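Local coordinates for E2A dna-binding protein (Human adenovirus 5, PDB 2WB0) that binds single-stranded DNA and unwinds the template without ATP during the elongation phase of viral strand-displacement replication, also raising the rate of initiation, at residues W98-L109 with G189-K200. Residues are numbered along the deposited sequence; the frame is centred on the assembly and turned at random.
Sequences WLHRCAEIEGEL and GAKAQVAFKQIK
Phe-196, on helix 189-206, plugs into a loop that leaves strand 95-99 and folds over the helix, a loop-on-helix contact with aromatic residues inside and an ion pair toward solvent. Cys-102 lies over one face of the phenyl ring, its CB 3.6 Å and its SG 4.0 Å from the ring centroid, a CH-pi and a sulfur-aromatic contact. Trp-98 meets the edge of the same ring, its CZ3 3.6 Å from Phe-196 CE1, with the planes at 85°. With CG tucked between backbone N and carbonyl carbon (chi1 48°), His-100 sets its CB over the indole face and its ring against Phe-196 CD1; Cys-102 N donates to its ND1, 17° out of the ring plane, restraining the imidazole's rotation. Leu-109 closes the far end, reaching Ala-192 CB with CD1. Gln-193 pushes its amide into the loop's curve, beside the type II turn from Ile-105 to Glu-108. At the loop's outer side, Lys-197 rests CG on Ala-103 CB and extends NZ to Glu-106 OE2, a 2.8 Å salt bridge on the syn side. Strands 242-246 and 271-276 cover Phe-196 through Leu-242 and Ile-273. The Trp-98, His-100 and Phe-196 aromatic cluster thus joins strand 95-99 and its loop to helix 189-206, beside the Cys-111, His-113, Cys-166, Cys-182 zinc site.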
ATOM      1  N   TRP A  98       5.701   3.898  -7.237  1.00 14.33           N
ATOM      2  CA  TRP A  98       5.186   5.142  -7.753  1.00 15.77           C
ATOM      3  C   TRP A  98       6.248   6.243  -7.578  1.00 16.68           C
ATOM      4  O   TRP A  98       6.671   6.508  -6.473  1.00 15.63           O
ATOM      5  CB  TRP A  98       3.869   5.492  -7.061  1.00 14.95           C
ATOM      6  CG  TRP A  98       3.362   6.907  -7.320  1.00 15.91           C
ATOM      7  CD1 TRP A  98       3.402   7.635  -8.504  1.00 19.07           C
ATOM      8  CD2 TRP A  98       2.642   7.703  -6.379  1.00 13.87           C
ATOM      9  NE1 TRP A  98       2.796   8.862  -8.314  1.00 15.93           N
ATOM     10  CE2 TRP A  98       2.311   8.926  -7.023  1.00 14.55           C
ATOM     11  CE3 TRP A  98       2.290   7.510  -5.028  1.00 13.04           C
ATOM     12  CZ2 TRP A  98       1.709   9.990  -6.343  1.00 13.31           C
ATOM     13  CZ3 TRP A  98       1.644   8.565  -4.340  1.00 12.83           C
ATOM     14  CH2 TRP A  98       1.347   9.786  -5.023  1.00 16.42           C
ATOM     15  N   LEU A  99       6.677   6.869  -8.685  1.00 15.81           N
ATOM     16  CA  LEU A  99       7.669   7.944  -8.627  1.00 16.11           C
ATOM     17  C   LEU A  99       6.851   9.139  -8.276  1.00 16.32           C
ATOM     18  O   LEU A  99       6.305   9.808  -9.176  1.00 15.75           O
ATOM     19  CB  LEU A  99       8.337   8.154 -10.011  1.00 16.87           C
ATOM     20  CG  LEU A  99       9.339   9.349 -10.072  1.00 24.21           C
ATOM     21  CD1 LEU A  99      10.459   9.096  -9.115  1.00 24.38           C
ATOM     22  CD2 LEU A  99       9.903   9.436 -11.538  1.00 29.24           C
ATOM     23  N   HIS A 100       6.722   9.424  -6.980  1.00 15.29           N
ATOM     24  CA  HIS A 100       5.606  10.267  -6.540  1.00 15.14           C
ATOM     25  C   HIS A 100       5.839  11.755  -6.716  1.00 14.64           C
ATOM     26  O   HIS A 100       4.886  12.478  -6.916  1.00 15.47           O
ATOM     27  CB  HIS A 100       5.277  10.000  -5.049  1.00 14.08           C
ATOM     28  CG  HIS A 100       6.476  10.010  -4.152  1.00 12.47           C
ATOM     29  ND1 HIS A 100       6.969  11.162  -3.536  1.00 12.79           N
ATOM     30  CD2 HIS A 100       7.284   8.996  -3.774  1.00 11.73           C
ATOM     31  CE1 HIS A 100       8.036  10.822  -2.828  1.00 14.68           C
ATOM     32  NE2 HIS A 100       8.243   9.511  -2.950  1.00 14.94           N
ATOM     33  N   ARG A 101       7.087  12.222  -6.554  1.00 16.17           N
ATOM     34  CA  ARG A 101       7.458  13.644  -6.629  1.00 15.73           C
ATOM     35  C   ARG A 101       6.694  14.502  -5.656  1.00 16.03           C
ATOM     36  O   ARG A 101       6.390  15.681  -5.923  1.00 15.65           O
ATOM     37  CB  ARG A 101       7.309  14.180  -8.075  1.00 17.67           C
ATOM     38  CG  ARG A 101       8.251  13.471  -9.016  1.00 22.51           C
ATOM     39  CD  ARG A 101       8.363  14.096 -10.383  1.00 32.91           C
ATOM     40  NE  ARG A 101       8.984  13.083 -11.239  1.00 41.42           N
ATOM     41  CZ  ARG A 101       9.179  13.187 -12.558  1.00 47.73           C
ATOM     42  NH1 ARG A 101       8.818  14.286 -13.215  1.00 50.81           N
ATOM     43  NH2 ARG A 101       9.755  12.191 -13.231  1.00 49.07           N
ATOM     44  N   CYS A 102       6.340  13.898  -4.534  1.00 14.81           N
ATOM     45  CA  CYS A 102       5.606  14.608  -3.475  1.00 15.59           C
ATOM     46  C   CYS A 102       6.523  15.160  -2.381  1.00 15.63           C
ATOM     47  O   CYS A 102       6.066  15.879  -1.469  1.00 14.43           O
ATOM     48  CB  CYS A 102       4.542  13.693  -2.839  1.00 14.15           C
ATOM     49  SG  CYS A 102       3.091  13.431  -3.889  1.00 17.30           S
ATOM     50  N   ALA A 103       7.807  14.862  -2.463  1.00 16.16           N
ATOM     51  CA  ALA A 103       8.735  15.497  -1.509  1.00 19.51           C
ATOM     52  C   ALA A 103       9.801  16.321  -2.197  1.00 22.95           C
ATOM     53  O   ALA A 103      10.856  16.520  -1.597  1.00 27.52           O
ATOM     54  CB  ALA A 103       9.457  14.474  -0.644  1.00 18.50           C
ATOM     55  N   GLU A 104       9.583  16.771  -3.415  1.00 23.59           N
ATOM     56  CA  GLU A 104      10.646  17.465  -4.216  1.00 25.53           C
ATOM     57  C   GLU A 104      10.468  18.993  -4.109  1.00 24.99           C
ATOM     58  O   GLU A 104      11.452  19.763  -4.099  1.00 25.57           O
ATOM     59  CB  GLU A 104      10.481  17.071  -5.667  1.00 26.54           C
ATOM     60  CG  GLU A 104      11.678  17.038  -6.603  1.00 36.27           C
ATOM     61  CD  GLU A 104      11.374  16.162  -7.852  1.00 44.48           C
ATOM     62  OE1 GLU A 104      12.159  15.221  -8.176  1.00 48.27           O
ATOM     63  OE2 GLU A 104      10.323  16.377  -8.500  1.00 45.50           O
ATOM     64  N   ILE A 105       9.231  19.424  -4.116  1.00 22.80           N
ATOM     65  CA  ILE A 105       8.928  20.835  -4.120  1.00 22.61           C
ATOM     66  C   ILE A 105       8.129  21.182  -2.874  1.00 22.69           C
ATOM     67  O   ILE A 105       7.046  20.643  -2.611  1.00 21.24           O
ATOM     68  CB  ILE A 105       8.082  21.232  -5.379  1.00 23.35           C
ATOM     69  CG1 ILE A 105       8.677  20.647  -6.681  1.00 23.70           C
ATOM     70  CG2 ILE A 105       7.700  22.730  -5.346  1.00 20.81           C
ATOM     71  CD1 ILE A 105       9.001  21.618  -7.753  1.00 31.01           C
ATOM     72  N   GLU A 106       8.637  22.162  -2.148  1.00 22.21           N
ATOM     73  CA  GLU A 106       7.967  22.607  -0.918  1.00 24.66           C
ATOM     74  C   GLU A 106       6.492  22.977  -1.102  1.00 22.87           C
ATOM     75  O   GLU A 106       6.137  23.772  -1.980  1.00 24.34           O
ATOM     76  CB  GLU A 106       8.812  23.703  -0.224  1.00 25.22           C
ATOM     77  CG  GLU A 106       8.489  23.834   1.253  1.00 31.87           C
ATOM     78  CD  GLU A 106       8.894  22.572   2.109  1.00 37.57           C
ATOM     79  OE1 GLU A 106       8.233  22.407   3.166  1.00 42.72           O
ATOM     80  OE2 GLU A 106       9.835  21.764   1.759  1.00 38.24           O
ATOM     81  N   GLY A 107       5.620  22.338  -0.305  1.00 21.02           N
ATOM     82  CA  GLY A 107       4.196  22.589  -0.327  1.00 20.64           C
ATOM     83  C   GLY A 107       3.480  21.932  -1.477  1.00 20.54           C
ATOM     84  O   GLY A 107       2.246  22.029  -1.591  1.00 22.24           O
ATOM     85  N   GLU A 108       4.220  21.275  -2.372  1.00 18.76           N
ATOM     86  CA  GLU A 108       3.573  20.738  -3.568  1.00 17.79           C
ATOM     87  C   GLU A 108       3.354  19.222  -3.477  1.00 17.65           C
ATOM     88  O   GLU A 108       4.334  18.479  -3.251  1.00 14.91           O
ATOM     89  CB  GLU A 108       4.402  21.088  -4.803  1.00 18.47           C
ATOM     90  CG  GLU A 108       3.730  20.702  -6.153  1.00 17.03           C
ATOM     91  CD  GLU A 108       4.617  21.108  -7.294  1.00 20.08           C
ATOM     92  OE1 GLU A 108       4.768  22.337  -7.438  1.00 19.32           O
ATOM     93  OE2 GLU A 108       5.173  20.206  -7.984  1.00 17.47           O
ATOM     94  N   LEU A 109       2.088  18.779  -3.664  1.00 16.35           N
ATOM     95  CA  LEU A 109       1.799  17.335  -3.869  1.00 16.98           C
ATOM     96  C   LEU A 109       1.416  16.998  -5.331  1.00 16.04           C
ATOM     97  O   LEU A 109       0.863  17.840  -6.011  1.00 17.11           O
ATOM     98  CB  LEU A 109       0.708  16.833  -2.944  1.00 17.12           C
ATOM     99  CG  LEU A 109       1.077  17.037  -1.477  1.00 19.78           C
ATOM    100  CD1 LEU A 109      -0.164  16.948  -0.719  1.00 20.20           C
ATOM    101  CD2 LEU A 109       2.146  15.950  -1.052  1.00 18.81           C
ATOM    102  N   GLY A 189      -2.722  19.010   3.377  1.00 22.88           N
ATOM    103  CA  GLY A 189      -1.647  18.880   2.398  1.00 21.35           C
ATOM    104  C   GLY A 189      -0.298  18.951   3.078  1.00 21.96           C
ATOM    105  O   GLY A 189       0.632  18.241   2.712  1.00 20.47           O
ATOM    106  N   ALA A 190      -0.176  19.841   4.069  1.00 19.90           N
ATOM    107  CA  ALA A 190       1.083  19.913   4.789  1.00 20.28           C
ATOM    108  C   ALA A 190       1.429  18.590   5.490  1.00 19.23           C
ATOM    109  O   ALA A 190       2.572  18.134   5.463  1.00 19.11           O
ATOM    110  CB  ALA A 190       1.068  21.122   5.801  1.00 21.00           C
ATOM    111  N   LYS A 191       0.447  18.002   6.164  1.00 19.52           N
ATOM    112  CA  LYS A 191       0.647  16.713   6.801  1.00 19.50           C
ATOM    113  C   LYS A 191       0.989  15.601   5.745  1.00 17.24           C
ATOM    114  O   LYS A 191       1.793  14.711   6.028  1.00 17.32           O
ATOM    115  CB  LYS A 191      -0.638  16.281   7.547  1.00 19.37           C
ATOM    116  CG  LYS A 191      -0.388  15.013   8.337  1.00 22.70           C
ATOM    117  CD  LYS A 191      -1.223  14.987   9.584  1.00 32.05           C
ATOM    118  CE  LYS A 191      -2.500  14.302   9.460  1.00 35.71           C
ATOM    119  NZ  LYS A 191      -3.259  14.891  10.643  1.00 39.56           N
ATOM    120  N   ALA A 192       0.313  15.611   4.586  1.00 16.45           N
ATOM    121  CA  ALA A 192       0.644  14.666   3.518  1.00 15.35           C
ATOM    122  C   ALA A 192       2.094  14.826   3.139  1.00 15.26           C
ATOM    123  O   ALA A 192       2.799  13.824   2.975  1.00 14.90           O
ATOM    124  CB  ALA A 192      -0.222  14.846   2.281  1.00 16.21           C
ATOM    125  N   GLN A 193       2.550  16.070   2.960  1.00 15.12           N
ATOM    126  CA  GLN A 193       3.917  16.189   2.517  1.00 15.44           C
ATOM    127  C   GLN A 193       4.874  15.681   3.598  1.00 15.32           C
ATOM    128  O   GLN A 193       5.849  15.038   3.296  1.00 16.87           O
ATOM    129  CB  GLN A 193       4.311  17.587   2.062  1.00 15.38           C
ATOM    130  CG  GLN A 193       5.789  17.547   1.458  1.00 18.09           C
ATOM    131  CD  GLN A 193       6.098  18.750   0.541  1.00 23.74           C
ATOM    132  OE1 GLN A 193       6.213  18.619  -0.714  1.00 21.82           O
ATOM    133  NE2 GLN A 193       6.248  19.924   1.163  1.00 17.75           N
ATOM    134  N   VAL A 194       4.591  15.952   4.851  1.00 15.18           N
ATOM    135  CA  VAL A 194       5.445  15.356   5.918  1.00 14.46           C
ATOM    136  C   VAL A 194       5.583  13.842   5.735  1.00 13.49           C
ATOM    137  O   VAL A 194       6.680  13.315   5.806  1.00 13.94           O
ATOM    138  CB  VAL A 194       4.882  15.677   7.297  1.00 15.32           C
ATOM    139  CG1 VAL A 194       5.645  14.862   8.369  1.00 13.62           C
ATOM    140  CG2 VAL A 194       5.051  17.153   7.604  1.00 15.74           C
ATOM    141  N   ALA A 195       4.473  13.125   5.478  1.00 14.96           N
ATOM    142  CA  ALA A 195       4.516  11.639   5.316  1.00 13.80           C
ATOM    143  C   ALA A 195       5.310  11.153   4.089  1.00 13.61           C
ATOM    144  O   ALA A 195       5.974  10.065   4.105  1.00 12.79           O
ATOM    145  CB  ALA A 195       3.055  11.099   5.235  1.00 14.01           C
ATOM    146  N   PHE A 196       5.223  11.902   2.998  1.00 13.95           N
ATOM    147  CA  PHE A 196       6.102  11.592   1.871  1.00 15.40           C
ATOM    148  C   PHE A 196       7.582  11.887   2.162  1.00 14.73           C
ATOM    149  O   PHE A 196       8.453  11.152   1.720  1.00 15.03           O
ATOM    150  CB  PHE A 196       5.650  12.278   0.574  1.00 15.92           C
ATOM    151  CG  PHE A 196       4.388  11.625  -0.078  1.00 15.08           C
ATOM    152  CD1 PHE A 196       4.500  10.584  -0.983  1.00 12.19           C
ATOM    153  CD2 PHE A 196       3.141  12.106   0.221  1.00 14.87           C
ATOM    154  CE1 PHE A 196       3.395  10.024  -1.592  1.00 13.18           C
ATOM    155  CE2 PHE A 196       1.975  11.527  -0.376  1.00 16.86           C
ATOM    156  CZ  PHE A 196       2.143  10.469  -1.298  1.00 13.65           C
ATOM    157  N   LYS A 197       7.851  12.956   2.911  1.00 14.49           N
ATOM    158  CA  LYS A 197       9.252  13.225   3.287  1.00 14.04           C
ATOM    159  C   LYS A 197       9.774  12.106   4.171  1.00 14.09           C
ATOM    160  O   LYS A 197      10.968  11.756   4.115  1.00 15.03           O
ATOM    161  CB  LYS A 197       9.356  14.564   4.042  1.00 14.87           C
ATOM    162  CG  LYS A 197       9.362  15.769   3.048  1.00 13.97           C
ATOM    163  CD  LYS A 197       9.474  17.115   3.822  1.00 20.72           C
ATOM    164  CE  LYS A 197       9.912  18.274   2.917  1.00 24.34           C
ATOM    165  NZ  LYS A 197       9.476  19.577   3.506  1.00 23.61           N
ATOM    166  N   GLN A 198       8.884  11.599   5.031  1.00 13.09           N
ATOM    167  CA  GLN A 198       9.216  10.528   5.982  1.00 13.26           C
ATOM    168  C   GLN A 198       9.610   9.272   5.223  1.00 12.74           C
ATOM    169  O   GLN A 198      10.627   8.673   5.559  1.00 12.78           O
ATOM    170  CB  GLN A 198       8.021  10.227   6.922  1.00 12.45           C
ATOM    171  CG  GLN A 198       8.341   9.262   8.142  1.00 13.54           C
ATOM    172  CD  GLN A 198       8.555   7.817   7.767  1.00 16.64           C
ATOM    173  OE1 GLN A 198       9.273   7.066   8.491  1.00 19.96           O
ATOM    174  NE2 GLN A 198       7.863   7.359   6.688  1.00 12.16           N
ATOM    175  N   ILE A 199       8.842   8.879   4.196  1.00 12.42           N
ATOM    176  CA  ILE A 199       9.181   7.605   3.530  1.00 14.14           C
ATOM    177  C   ILE A 199      10.492   7.756   2.737  1.00 14.28           C
ATOM    178  O   ILE A 199      11.345   6.850   2.741  1.00 15.48           O
ATOM    179  CB  ILE A 199       7.995   7.030   2.655  1.00 13.38           C
ATOM    180  CG1 ILE A 199       8.357   5.593   2.216  1.00 12.85           C
ATOM    181  CG2 ILE A 199       7.687   7.910   1.446  1.00 15.70           C
ATOM    182  CD1 ILE A 199       8.557   4.618   3.448  1.00 14.20           C
ATOM    183  N   LYS A 200      10.644   8.900   2.089  1.00 16.64           N
ATOM    184  CA  LYS A 200      11.859   9.186   1.345  1.00 17.73           C
ATOM    185  C   LYS A 200      13.089   9.177   2.275  1.00 17.75           C
ATOM    186  O   LYS A 200      14.074   8.500   1.987  1.00 19.15           O
ATOM    187  CB  LYS A 200      11.715  10.460   0.569  1.00 17.96           C
ATOM    188  CG  LYS A 200      13.030  10.895  -0.109  1.00 24.07           C
ATOM    189  CD  LYS A 200      12.726  12.119  -1.019  1.00 28.49           C
ATOM    190  CE  LYS A 200      14.000  12.944  -1.226  1.00 35.39           C
ATOM    191  NZ  LYS A 200      13.710  14.338  -1.784  1.00 39.39           N
TER